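Local coordinates for cytochrome c, 1 heme-binding site (Geobacter sulfurreducens, PDB 4RLR), which is essential for accepting electrons from an electrode, and as a cytochrome with a single heme probably works by passing electrons, at residues K7-I12 / L99-A104; G19-D24 / M46-Y51; A65-L70 / A104-W109. All blocks are in the same frame, centred on the assembly; numbering follows the deposited sequence.

Contact 1 of 3, residues K7-I12 / L99-A104; sequences KDIKPI and LAVFKA
Ile9 carries much of this contact, dividing its partners between two residues of segment 99-104, part of helix 92-106. At CB the chain forks. CG2, anti to the backbone N, stands over one face of the Phe102 ring, displaced to the CE2 side, 4.0 Å from that atom, while CG1 runs on beside the backbone N (chi1 -67°). A second turn at CG1 brings CD1 over the same face, 3.9 Å from the ring centroid and only 9° off the normal, a centred CH-pi contact. The same methyl also touches Val101 CG1 at 3.8 Å. Val101 CG1, anti to its backbone N, is thereby wedged among three residues: besides Ile9 CD1 it meets Asp8 CB at 3.8 Å and Ile12 CD1 at 3.9 Å. The first helix, 5-16, here packs against helix 92-106 late in the chain, reminiscent of the pairing of N- and C-terminal helices in class I cytochromes c; the segment axes pass 9.8 Å apart at a crossing angle of -134°. Ile12 comes tip to tip with Phe102, its CG2 standing at the ring edge 4.0 Å from CE1, so the ring is held at face and edge by side chains one helical turn apart. At the outer end Asp8 contributes only its CB to the apolar surface, while its carboxylate OD2 accepts a hydrogen bond from Thr4 N.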
loop_
_atom_site.group_PDB
_atom_site.type_symbol
_atom_site.label_atom_id
_atom_site.label_comp_id
_atom_site.label_asym_id
_atom_site.label_seq_id
_atom_site.Cartn_x
_atom_site.Cartn_y
_atom_site.Cartn_z
ATOM N N LYS A 7 -14.904 3.972 -2.263
ATOM C CA LYS A 7 -15.283 4.532 -3.558
ATOM C C LYS A 7 -14.143 4.459 -4.573
ATOM O O LYS A 7 -14.385 4.204 -5.750
ATOM C CB LYS A 7 -15.777 5.970 -3.394
ATOM N N ASP A 8 -12.907 4.581 -4.097
ATOM C CA ASP A 8 -11.761 4.802 -4.971
ATOM C C ASP A 8 -10.590 3.810 -4.836
ATOM O O ASP A 8 -9.942 3.467 -5.830
ATOM C CB ASP A 8 -11.243 6.207 -4.739
ATOM C CG ASP A 8 -12.363 7.258 -4.751
ATOM O OD1 ASP A 8 -12.856 7.579 -5.839
ATOM O OD2 ASP A 8 -12.771 7.749 -3.675
ATOM N N ILE A 9 -10.254 3.398 -3.622
ATOM C CA ILE A 9 -9.092 2.528 -3.457
ATOM C C ILE A 9 -9.443 1.067 -3.723
ATOM O O ILE A 9 -8.761 0.404 -4.485
ATOM C CB ILE A 9 -8.453 2.718 -2.079
ATOM C CG1 ILE A 9 -7.859 4.123 -1.989
ATOM C CG2 ILE A 9 -7.371 1.661 -1.792
ATOM C CD1 ILE A 9 -6.814 4.473 -3.052
ATOM N N LYS A 10 -10.513 0.578 -3.118
ATOM C CA LYS A 10 -10.817 -0.848 -3.208
ATOM C C LYS A 10 -11.028 -1.337 -4.667
ATOM O O LYS A 10 -10.521 -2.384 -5.044
ATOM C CB LYS A 10 -12.005 -1.184 -2.310
ATOM C CG LYS A 10 -12.623 -2.523 -2.526
ATOM C CD LYS A 10 -13.776 -2.725 -1.544
ATOM C CE LYS A 10 -14.474 -4.067 -1.752
ATOM N NZ LYS A 10 -13.493 -5.212 -1.827
ATOM N N PRO A 11 -11.760 -0.566 -5.487
ATOM C CA PRO A 11 -11.865 -0.943 -6.897
ATOM C C PRO A 11 -10.486 -1.144 -7.571
ATOM O O PRO A 11 -10.310 -2.149 -8.250
ATOM C CB PRO A 11 -12.609 0.244 -7.512
ATOM C CG PRO A 11 -13.395 0.804 -6.409
ATOM C CD PRO A 11 -12.502 0.669 -5.202
ATOM N N ILE A 12 -9.528 -0.236 -7.338
ATOM C CA ILE A 12 -8.183 -0.378 -7.892
ATOM C C ILE A 12 -7.489 -1.592 -7.283
ATOM O O ILE A 12 -6.972 -2.444 -7.997
ATOM C CB ILE A 12 -7.297 0.889 -7.637
ATOM C CG1 ILE A 12 -7.903 2.107 -8.341
ATOM C CG2 ILE A 12 -5.889 0.668 -8.130
ATOM C CD1 ILE A 12 -7.322 3.411 -7.911
ATOM N N LEU A 99 -1.599 6.245 -8.951
ATOM C CA LEU A 99 -0.768 6.717 -7.871
ATOM C C LEU A 99 -1.382 7.959 -7.275
ATOM O O LEU A 99 -1.249 8.200 -6.076
ATOM C CB LEU A 99 0.643 7.023 -8.355
ATOM C CG LEU A 99 1.571 7.638 -7.301
ATOM C CD1 LEU A 99 1.676 6.752 -6.034
ATOM C CD2 LEU A 99 2.942 7.897 -7.902
ATOM N N ALA A 100 -2.047 8.751 -8.112
ATOM C CA ALA A 100 -2.582 10.013 -7.653
ATOM C C ALA A 100 -3.778 9.765 -6.728
ATOM O O ALA A 100 -3.981 10.514 -5.789
ATOM C CB ALA A 100 -2.956 10.913 -8.842
ATOM N N VAL A 101 -4.523 8.687 -6.983
ATOM C CA VAL A 101 -5.652 8.291 -6.146
ATOM C C VAL A 101 -5.154 7.817 -4.777
ATOM O O VAL A 101 -5.732 8.177 -3.742
ATOM C CB VAL A 101 -6.496 7.189 -6.840
ATOM C CG1 VAL A 101 -7.679 6.754 -5.993
ATOM C CG2 VAL A 101 -6.995 7.660 -8.232
ATOM N N PHE A 102 -4.072 7.047 -4.749
ATOM C CA PHE A 102 -3.520 6.612 -3.468
ATOM C C PHE A 102 -2.964 7.780 -2.643
ATOM O O PHE A 102 -3.090 7.780 -1.423
ATOM C CB PHE A 102 -2.431 5.546 -3.642
ATOM C CG PHE A 102 -2.951 4.146 -3.809
ATOM C CD1 PHE A 102 -3.278 3.664 -5.073
ATOM C CD2 PHE A 102 -3.073 3.300 -2.728
ATOM C CE1 PHE A 102 -3.731 2.374 -5.241
ATOM C CE2 PHE A 102 -3.520 2.006 -2.873
ATOM C CZ PHE A 102 -3.857 1.537 -4.137
ATOM N N LYS A 103 -2.349 8.775 -3.281
ATOM C CA LYS A 103 -1.801 9.913 -2.506
ATOM C C LYS A 103 -2.926 10.741 -1.867
ATOM O O LYS A 103 -2.804 11.252 -0.738
ATOM C CB LYS A 103 -0.905 10.802 -3.361
ATOM C CG LYS A 103 0.323 10.096 -3.957
ATOM C CD LYS A 103 1.428 11.076 -4.303
ATOM C CE LYS A 103 2.748 10.380 -4.632
ATOM N NZ LYS A 103 3.734 11.336 -5.217
ATOM N N ALA A 104 -4.034 10.869 -2.585
ATOM C CA ALA A 104 -5.198 11.579 -2.050
ATOM C C ALA A 104 -5.796 10.831 -0.882
ATOM O O ALA A 104 -6.242 11.423 0.093
ATOM C CB ALA A 104 -6.238 11.760 -3.115
#

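Contact 2 of 3, residues G19-D24 / M46-Y51; sequences GCHGAD and MRMDTY. With HEM (protoporphyrin IX containing Fe), chain B.
The carbonyl O of His21 is gripped twice. Met48 N donates a nearly straight hydrogen bond to it (2.8 Å, 173° at the hydrogen), lying on a lone pair in the carbonyl plane, and Arg47 CA adds a weaker CA-H...O contact. The imidazole of the same residue is fixed from both ends. Its ND1 donates to Met46 O at 2.7 Å, with the acceptor in the ring plane, while NE2 binds the heme iron at 2.0 Å, opposite the second axial ligand, Met84. The bond at ND1 therefore sets the rotation of the ring and would be expected to enrich the electron density on the coordinating nitrogen. Cys20 and His21 end the CXXCH heme-attachment sequence of c-type cytochromes, and Cys20 SG is linked to the vinyl carbon CAC. Two methionines flank the ring differently. Met48, extended beyond CG, lays SD over one imidazole face, 4.2 Å from the centroid, and carries CE on to heme C3A at 3.5 Å; Met46, bent at chi2 and chi3, brings SD to the ring edge. Farther from the heme, Asp49 OD1 uses its syn lone pair to accept from Arg47 NE at 2.9 Å in a salt bridge, and OD2 lies against Gly22 CA at 3.2 Å. An alanine in place of Asp49 would remove both carboxylate contacts and would probably leave the Arg47 side chain less firmly placed and the backbone at Gly22 less well packed.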
loop_
_atom_site.group_PDB
_atom_site.type_symbol
_atom_site.label_atom_id
_atom_site.label_comp_id
_atom_site.label_asym_id
_atom_site.label_seq_id
_atom_site.Cartn_x
_atom_site.Cartn_y
_atom_site.Cartn_z
ATOM N N GLY A 19 -4.509 -9.994 -6.372
ATOM C CA GLY A 19 -3.976 -11.237 -6.896
ATOM C C GLY A 19 -2.904 -11.858 -6.007
ATOM O O GLY A 19 -2.723 -13.075 -5.972
ATOM N N CYS A 20 -2.174 -11.015 -5.291
ATOM C CA CYS A 20 -0.985 -11.449 -4.517
ATOM C C CYS A 20 -1.119 -10.997 -3.071
ATOM O O CYS A 20 -0.244 -11.246 -2.236
ATOM C CB CYS A 20 0.289 -10.842 -5.118
ATOM S SG CYS A 20 0.569 -11.216 -6.820
ATOM N N HIS A 21 -2.197 -10.279 -2.784
ATOM C CA HIS A 21 -2.405 -9.728 -1.457
ATOM C C HIS A 21 -3.833 -10.010 -0.951
ATOM O O HIS A 21 -4.342 -9.271 -0.123
ATOM C CB HIS A 21 -2.127 -8.224 -1.434
ATOM C CG HIS A 21 -0.688 -7.842 -1.616
ATOM N ND1 HIS A 21 0.263 -8.016 -0.636
ATOM C CD2 HIS A 21 -0.050 -7.241 -2.645
ATOM C CE1 HIS A 21 1.422 -7.556 -1.060
ATOM N NE2 HIS A 21 1.262 -7.071 -2.279
ATOM N N GLY A 22 -4.466 -11.079 -1.443
ATOM C CA GLY A 22 -5.798 -11.448 -0.990
ATOM C C GLY A 22 -5.953 -12.801 -0.319
ATOM O O GLY A 22 -5.266 -13.116 0.644
ATOM N N ALA A 23 -6.880 -13.612 -0.817
ATOM C CA ALA A 23 -7.234 -14.873 -0.156
ATOM C C ALA A 23 -6.110 -15.905 -0.126
ATOM O O ALA A 23 -6.116 -16.786 0.735
ATOM C CB ALA A 23 -8.443 -15.487 -0.815
ATOM N N ASP A 24 -5.165 -15.802 -1.061
ATOM C CA ASP A 24 -4.073 -16.763 -1.139
ATOM C C ASP A 24 -2.779 -16.288 -0.504
ATOM O O ASP A 24 -1.755 -16.994 -0.572
ATOM C CB ASP A 24 -3.807 -17.143 -2.585
ATOM C CG ASP A 24 -4.955 -17.933 -3.179
ATOM O OD1 ASP A 24 -5.453 -18.862 -2.506
ATOM O OD2 ASP A 24 -5.385 -17.594 -4.294
ATOM N N MET A 46 1.439 -10.708 1.554
ATOM C CA MET A 46 0.560 -10.731 2.723
ATOM C C MET A 46 -0.756 -9.984 2.448
ATOM O O MET A 46 -0.829 -9.108 1.566
ATOM C CB MET A 46 1.252 -10.146 3.952
ATOM C CG MET A 46 1.562 -8.652 3.902
ATOM S SD MET A 46 2.719 -8.110 2.658
ATOM C CE MET A 46 4.246 -8.925 3.136
ATOM N N ARG A 47 -1.787 -10.391 3.185
ATOM C CA ARG A 47 -3.150 -9.892 3.019
ATOM C C ARG A 47 -3.253 -8.391 3.159
ATOM O O ARG A 47 -2.812 -7.828 4.149
ATOM C CB ARG A 47 -4.080 -10.552 4.059
ATOM C CG ARG A 47 -5.528 -10.144 3.923
ATOM C CD ARG A 47 -6.418 -10.961 4.859
ATOM N NE ARG A 47 -7.799 -10.783 4.464
ATOM C CZ ARG A 47 -8.862 -11.144 5.173
ATOM N NH1 ARG A 47 -8.721 -11.700 6.380
ATOM N NH2 ARG A 47 -10.066 -10.943 4.662
ATOM N N MET A 48 -3.844 -7.746 2.154
ATOM C CA MET A 48 -4.134 -6.316 2.215
ATOM C C MET A 48 -5.527 -6.010 1.636
ATOM O O MET A 48 -5.826 -4.887 1.290
ATOM C CB MET A 48 -3.089 -5.541 1.411
ATOM C CG MET A 48 -1.743 -5.529 2.007
ATOM S SD MET A 48 -0.622 -4.523 1.043
ATOM C CE MET A 48 0.905 -5.175 1.652
ATOM N N ASP A 49 -6.366 -7.025 1.519
ATOM C CA ASP A 49 -7.622 -6.894 0.755
ATOM C C ASP A 49 -8.847 -6.478 1.580
ATOM O O ASP A 49 -9.980 -6.647 1.150
ATOM C CB ASP A 49 -7.919 -8.177 -0.036
ATOM C CG ASP A 49 -8.217 -9.366 0.850
ATOM O OD1 ASP A 49 -8.186 -9.242 2.084
ATOM O OD2 ASP A 49 -8.514 -10.429 0.315
ATOM N N THR A 50 -8.607 -5.959 2.772
ATOM C CA THR A 50 -9.630 -5.305 3.562
ATOM C C THR A 50 -9.074 -3.960 3.994
ATOM O O THR A 50 -7.860 -3.746 3.934
ATOM C CB THR A 50 -10.038 -6.111 4.844
ATOM O OG1 THR A 50 -9.081 -5.897 5.899
ATOM C CG2 THR A 50 -10.220 -7.638 4.537
ATOM N N TYR A 51 -9.949 -3.042 4.388
ATOM C CA TYR A 51 -9.508 -1.719 4.833
ATOM C C TYR A 51 -8.561 -1.809 6.043
ATOM O O TYR A 51 -7.483 -1.231 6.023
ATOM C CB TYR A 51 -10.732 -0.881 5.164
ATOM C CG TYR A 51 -10.461 0.436 5.834
ATOM C CD1 TYR A 51 -10.074 1.544 5.094
ATOM C CD2 TYR A 51 -10.615 0.588 7.205
ATOM C CE1 TYR A 51 -9.844 2.758 5.702
ATOM C CE2 TYR A 51 -10.378 1.835 7.826
ATOM C CZ TYR A 51 -10.004 2.906 7.048
ATOM O OH TYR A 51 -9.759 4.143 7.631
HETATM C CHA HEM B . 4.912 -6.513 -0.778
HETATM C CHB HEM B . 1.557 -3.207 -1.853
HETATM C CHC HEM B . 0.763 -5.644 -5.936
HETATM C CHD HEM B . 3.639 -9.226 -4.598
HETATM C C1A HEM B . 4.131 -5.375 -0.781
HETATM C C2A HEM B . 4.245 -4.319 0.186
HETATM C C3A HEM B . 3.323 -3.399 -0.100
HETATM C C4A HEM B . 2.600 -3.846 -1.259
HETATM C CMA HEM B . 3.033 -2.098 0.659
HETATM C CAA HEM B . 5.276 -4.304 1.326
HETATM C CBA HEM B . 4.777 -4.949 2.618
HETATM C CGA HEM B . 5.840 -4.709 3.678
HETATM O O1A HEM B . 5.906 -3.617 4.281
HETATM O O2A HEM B . 6.642 -5.621 3.915
HETATM C C1B HEM B . 1.042 -3.600 -3.065
HETATM C C2B HEM B . 0.070 -2.866 -3.808
HETATM C C3B HEM B . -0.151 -3.525 -4.944
HETATM C C4B HEM B . 0.693 -4.695 -4.939
HETATM C CMB HEM B . -0.552 -1.586 -3.257
HETATM C CAB HEM B . -1.083 -3.148 -6.099
HETATM C CBB HEM B . -0.997 -1.877 -6.569
HETATM C C1C HEM B . 1.438 -6.830 -5.896
HETATM C C2C HEM B . 1.362 -7.830 -6.933
HETATM C C3C HEM B . 2.149 -8.854 -6.563
HETATM C C4C HEM B . 2.763 -8.476 -5.306
HETATM C CMC HEM B . 0.447 -7.701 -8.172
HETATM C CAC HEM B . 2.473 -10.186 -7.299
HETATM C CBC HEM B . 2.539 -10.244 -8.648
HETATM C C1D HEM B . 4.211 -8.839 -3.420
HETATM C C2D HEM B . 5.098 -9.679 -2.664
HETATM C C3D HEM B . 5.501 -8.839 -1.459
HETATM C C4D HEM B . 4.813 -7.578 -1.629
HETATM C CMD HEM B . 5.508 -11.129 -3.023
HETATM C CAD HEM B . 6.435 -9.241 -0.312
HETATM C CBD HEM B . 7.890 -9.184 -0.760
HETATM C CGD HEM B . 8.271 -7.732 -0.902
HETATM O O1D HEM B . 8.328 -6.971 0.092
HETATM O O2D HEM B . 8.522 -7.326 -2.044
HETATM N NA HEM B . 3.136 -5.050 -1.673
HETATM N NB HEM B . 1.420 -4.701 -3.785
HETATM N NC HEM B . 2.329 -7.246 -4.928
HETATM N ND HEM B . 4.064 -7.611 -2.791
HETATM FE FE HEM B . 2.650 -6.119 -3.299
#

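Contact 3 of 3, residues A65-L70 / A104-W109. With HEM (protoporphyrin IX containing Fe), chain B.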
loop_
_atom_site.group_PDB
_atom_site.type_symbol
_atom_site.label_atom_id
_atom_site.label_comp_id
_atom_site.label_asym_id
_atom_site.label_seq_id
_atom_site.Cartn_x
_atom_site.Cartn_y
_atom_site.Cartn_z
ATOM N N ALA A 65 4.952 2.133 4.663
ATOM C CA ALA A 65 5.265 1.066 3.691
ATOM C C ALA A 65 4.515 1.191 2.360
ATOM O O ALA A 65 5.101 1.011 1.284
ATOM C CB ALA A 65 5.026 -0.329 4.301
ATOM N N LEU A 66 3.225 1.502 2.426
ATOM C CA LEU A 66 2.438 1.642 1.213
ATOM C C LEU A 66 2.967 2.804 0.394
ATOM O O LEU A 66 3.018 2.741 -0.852
ATOM C CB LEU A 66 0.980 1.884 1.578
ATOM C CG LEU A 66 -0.002 2.059 0.439
ATOM C CD1 LEU A 66 -0.063 0.795 -0.380
ATOM C CD2 LEU A 66 -1.356 2.418 0.992
ATOM N N MET A 67 3.360 3.867 1.098
ATOM C CA MET A 67 3.924 5.049 0.446
ATOM C C MET A 67 5.273 4.715 -0.202
ATOM O O MET A 67 5.499 5.041 -1.378
ATOM C CB MET A 67 4.014 6.234 1.422
ATOM C CG MET A 67 2.652 6.711 1.963
ATOM S SD MET A 67 1.951 5.603 3.260
ATOM C CE MET A 67 2.019 6.653 4.716
ATOM N N ARG A 68 6.139 4.007 0.521
ATOM C CA ARG A 68 7.422 3.570 -0.030
ATOM C C ARG A 68 7.273 2.652 -1.253
ATOM O O ARG A 68 8.010 2.790 -2.224
ATOM C CB ARG A 68 8.256 2.862 1.022
ATOM C CG ARG A 68 8.755 3.783 2.148
ATOM C CD ARG A 68 9.843 3.105 2.917
ATOM N NE ARG A 68 9.321 2.046 3.761
ATOM C CZ ARG A 68 8.650 2.246 4.889
ATOM N NH1 ARG A 68 8.405 3.489 5.315
ATOM N NH2 ARG A 68 8.216 1.205 5.588
ATOM N N ARG A 69 6.339 1.707 -1.207
ATOM C CA ARG A 69 6.304 0.694 -2.240
ATOM C C ARG A 69 5.609 1.234 -3.485
ATOM O O ARG A 69 5.956 0.832 -4.610
ATOM C CB ARG A 69 5.649 -0.587 -1.750
ATOM C CG ARG A 69 6.381 -1.303 -0.601
ATOM C CD ARG A 69 7.909 -1.298 -0.749
ATOM N NE ARG A 69 8.567 -2.158 0.241
ATOM C CZ ARG A 69 8.637 -3.483 0.155
ATOM N NH1 ARG A 69 8.073 -4.136 -0.863
ATOM N NH2 ARG A 69 9.254 -4.176 1.098
ATOM N N LEU A 70 4.643 2.144 -3.301
ATOM C CA LEU A 70 3.979 2.749 -4.455
ATOM C C LEU A 70 4.696 4.001 -5.048
ATOM O O LEU A 70 4.275 4.532 -6.104
ATOM C CB LEU A 70 2.517 3.066 -4.151
ATOM C CG LEU A 70 1.569 1.870 -3.983
ATOM C CD1 LEU A 70 0.152 2.378 -3.940
ATOM C CD2 LEU A 70 1.757 0.810 -5.082
ATOM N N ALA A 104 -4.034 10.869 -2.585
ATOM C CA ALA A 104 -5.198 11.579 -2.050
ATOM C C ALA A 104 -5.796 10.831 -0.882
ATOM O O ALA A 104 -6.242 11.423 0.093
ATOM C CB ALA A 104 -6.238 11.760 -3.115
ATOM N N TRP A 105 -5.819 9.515 -0.976
ATOM C CA TRP A 105 -6.431 8.726 0.071
ATOM C C TRP A 105 -5.574 8.778 1.331
ATOM O O TRP A 105 -6.070 8.940 2.441
ATOM C CB TRP A 105 -6.585 7.281 -0.402
ATOM C CG TRP A 105 -7.134 6.373 0.652
ATOM C CD1 TRP A 105 -8.323 6.499 1.291
ATOM C CD2 TRP A 105 -6.511 5.203 1.187
ATOM N NE1 TRP A 105 -8.481 5.482 2.209
ATOM C CE2 TRP A 105 -7.386 4.664 2.154
ATOM C CE3 TRP A 105 -5.300 4.547 0.937
ATOM C CZ2 TRP A 105 -7.090 3.506 2.872
ATOM C CZ3 TRP A 105 -5.013 3.394 1.646
ATOM C CH2 TRP A 105 -5.901 2.888 2.601
ATOM N N VAL A 106 -4.277 8.655 1.152
ATOM C CA VAL A 106 -3.389 8.524 2.287
ATOM C C VAL A 106 -3.318 9.832 3.064
ATOM O O VAL A 106 -3.221 9.810 4.282
ATOM C CB VAL A 106 -2.000 8.062 1.855
ATOM C CG1 VAL A 106 -1.008 8.165 3.006
ATOM C CG2 VAL A 106 -2.069 6.593 1.342
ATOM N N GLY A 107 -3.411 10.955 2.353
ATOM C CA GLY A 107 -3.346 12.274 2.969
ATOM C C GLY A 107 -2.005 12.911 2.665
ATOM O O GLY A 107 -1.866 13.633 1.677
ATOM N N VAL A 108 -1.013 12.630 3.502
ATOM C CA VAL A 108 0.357 13.041 3.244
ATOM C C VAL A 108 1.191 11.815 2.810
ATOM O O VAL A 108 1.159 10.800 3.480
ATOM C CB VAL A 108 0.974 13.737 4.498
ATOM C CG1 VAL A 108 2.445 14.037 4.306
ATOM C CG2 VAL A 108 0.239 15.048 4.805
ATOM N N TRP A 109 1.931 11.916 1.705
ATOM C CA TRP A 109 2.810 10.828 1.243
ATOM C C TRP A 109 4.088 10.679 2.084
ATOM O O TRP A 109 5.201 10.834 1.586
ATOM C CB TRP A 109 3.162 11.036 -0.222
ATOM C CG TRP A 109 3.476 9.762 -0.986
ATOM C CD1 TRP A 109 4.672 9.401 -1.547
ATOM C CD2 TRP A 109 2.563 8.684 -1.263
ATOM N NE1 TRP A 109 4.554 8.164 -2.164
ATOM C CE2 TRP A 109 3.267 7.712 -2.004
ATOM C CE3 TRP A 109 1.217 8.457 -0.969
ATOM C CZ2 TRP A 109 2.655 6.521 -2.448
ATOM C CZ3 TRP A 109 0.613 7.277 -1.413
ATOM C CH2 TRP A 109 1.330 6.334 -2.131
HETATM C CHA HEM B . 4.912 -6.513 -0.778
HETATM C CHB HEM B . 1.557 -3.207 -1.853
HETATM C CHC HEM B . 0.763 -5.644 -5.936
HETATM C CHD HEM B . 3.639 -9.226 -4.598
HETATM C C1A HEM B . 4.131 -5.375 -0.781
HETATM C C2A HEM B . 4.245 -4.319 0.186
HETATM C C3A HEM B . 3.323 -3.399 -0.100
HETATM C C4A HEM B . 2.600 -3.846 -1.259
HETATM C CMA HEM B . 3.033 -2.098 0.659
HETATM C CAA HEM B . 5.276 -4.304 1.326
HETATM C CBA HEM B . 4.777 -4.949 2.618
HETATM C CGA HEM B . 5.840 -4.709 3.678
HETATM O O1A HEM B . 5.906 -3.617 4.281
HETATM O O2A HEM B . 6.642 -5.621 3.915
HETATM C C1B HEM B . 1.042 -3.600 -3.065
HETATM C C2B HEM B . 0.070 -2.866 -3.808
HETATM C C3B HEM B . -0.151 -3.525 -4.944
HETATM C C4B HEM B . 0.693 -4.695 -4.939
HETATM C CMB HEM B . -0.552 -1.586 -3.257
HETATM C CAB HEM B . -1.083 -3.148 -6.099
HETATM C CBB HEM B . -0.997 -1.877 -6.569
HETATM C C1C HEM B . 1.438 -6.830 -5.896
HETATM C C2C HEM B . 1.362 -7.830 -6.933
HETATM C C3C HEM B . 2.149 -8.854 -6.563
HETATM C C4C HEM B . 2.763 -8.476 -5.306
HETATM C CMC HEM B . 0.447 -7.701 -8.172
HETATM C CAC HEM B . 2.473 -10.186 -7.299
HETATM C CBC HEM B . 2.539 -10.244 -8.648
HETATM C C1D HEM B . 4.211 -8.839 -3.420
HETATM C C2D HEM B . 5.098 -9.679 -2.664
HETATM C C3D HEM B . 5.501 -8.839 -1.459
HETATM C C4D HEM B . 4.813 -7.578 -1.629
HETATM C CMD HEM B . 5.508 -11.129 -3.023
HETATM C CAD HEM B . 6.435 -9.241 -0.312
HETATM C CBD HEM B . 7.890 -9.184 -0.760
HETATM C CGD HEM B . 8.271 -7.732 -0.902
HETATM O O1D HEM B . 8.328 -6.971 0.092
HETATM O O2D HEM B . 8.522 -7.326 -2.044
HETATM N NA HEM B . 3.136 -5.050 -1.673
HETATM N NB HEM B . 1.420 -4.701 -3.785
HETATM N NC HEM B . 2.329 -7.246 -4.928
HETATM N ND HEM B . 4.064 -7.611 -2.791
HETATM FE FE HEM B . 2.650 -6.119 -3.299
#
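Packing is tightest where Met67 lies flat against the indole of Trp109. Its CB sits over the centre of the double ring, and CG, beside the backbone N (chi1 -62°), stands 3.8 Å from the centroid of the six-membered ring, 16° off its normal, in a CH-pi contact. Bends at chi2 and chi3 then lift the thioether away from the ring plane: SD, 5.3 Å from that centroid, makes an oblique Met-aromatic contact, and CE ends against Val106 CG1 at 3.8 Å. Leu70 comes to the same indole at its edge, CB to CZ2 3.9 Å, so residues of one helical turn cover a face and an edge of it. The orientation of Trp109 is further fixed by a hydrogen bond from NE1 to Asp71. Leu66 reaches the other aromatic residue, its CD2 meeting the edge of Trp105 in the ring plane, 3.8 Å from CZ3. The loose, solvent side lies between Val106 and Trp109, where the chain bows away from helix 65-70: Gly107, with positive phi, is the first residue beyond the helix, and the exposed Val108 points its side chain away. On the far side of helix 65-70 Arg69 turns to the cofactor: NH1 and NH2 donate to heme O1D at 3.0 and 3.1 Å, with one guanidinium face over CAA. In this pocket Leu66 and Leu70 pack on the heme methyl CMB, and the result is an arginine binding a heme propionate beside an apolar lining, as in many c-type cytochromes.

In the fold
From the N terminus, residues 7-12 open the longest loop, which contact 1 closes only when helix 92-106 arrives. Contact 2 falls wholly within that span, joining the heme-attachment site at 19-24 to the loop at 46-51. Contact 3 begins after contact 2 has closed, at helix 65-70, and ends at 104-109, so it crosses contact 1. Contacts 1 and 3 share Ala104 and helix 92-106 and touch directly, Phe102 on Leu70 and Ile9 on Trp105, which makes one continuous core of three helices. Contact 2, centred about 17 Å from the centre of contact 3, meets it through Tyr51 and Trp105 and through the heme that both touch.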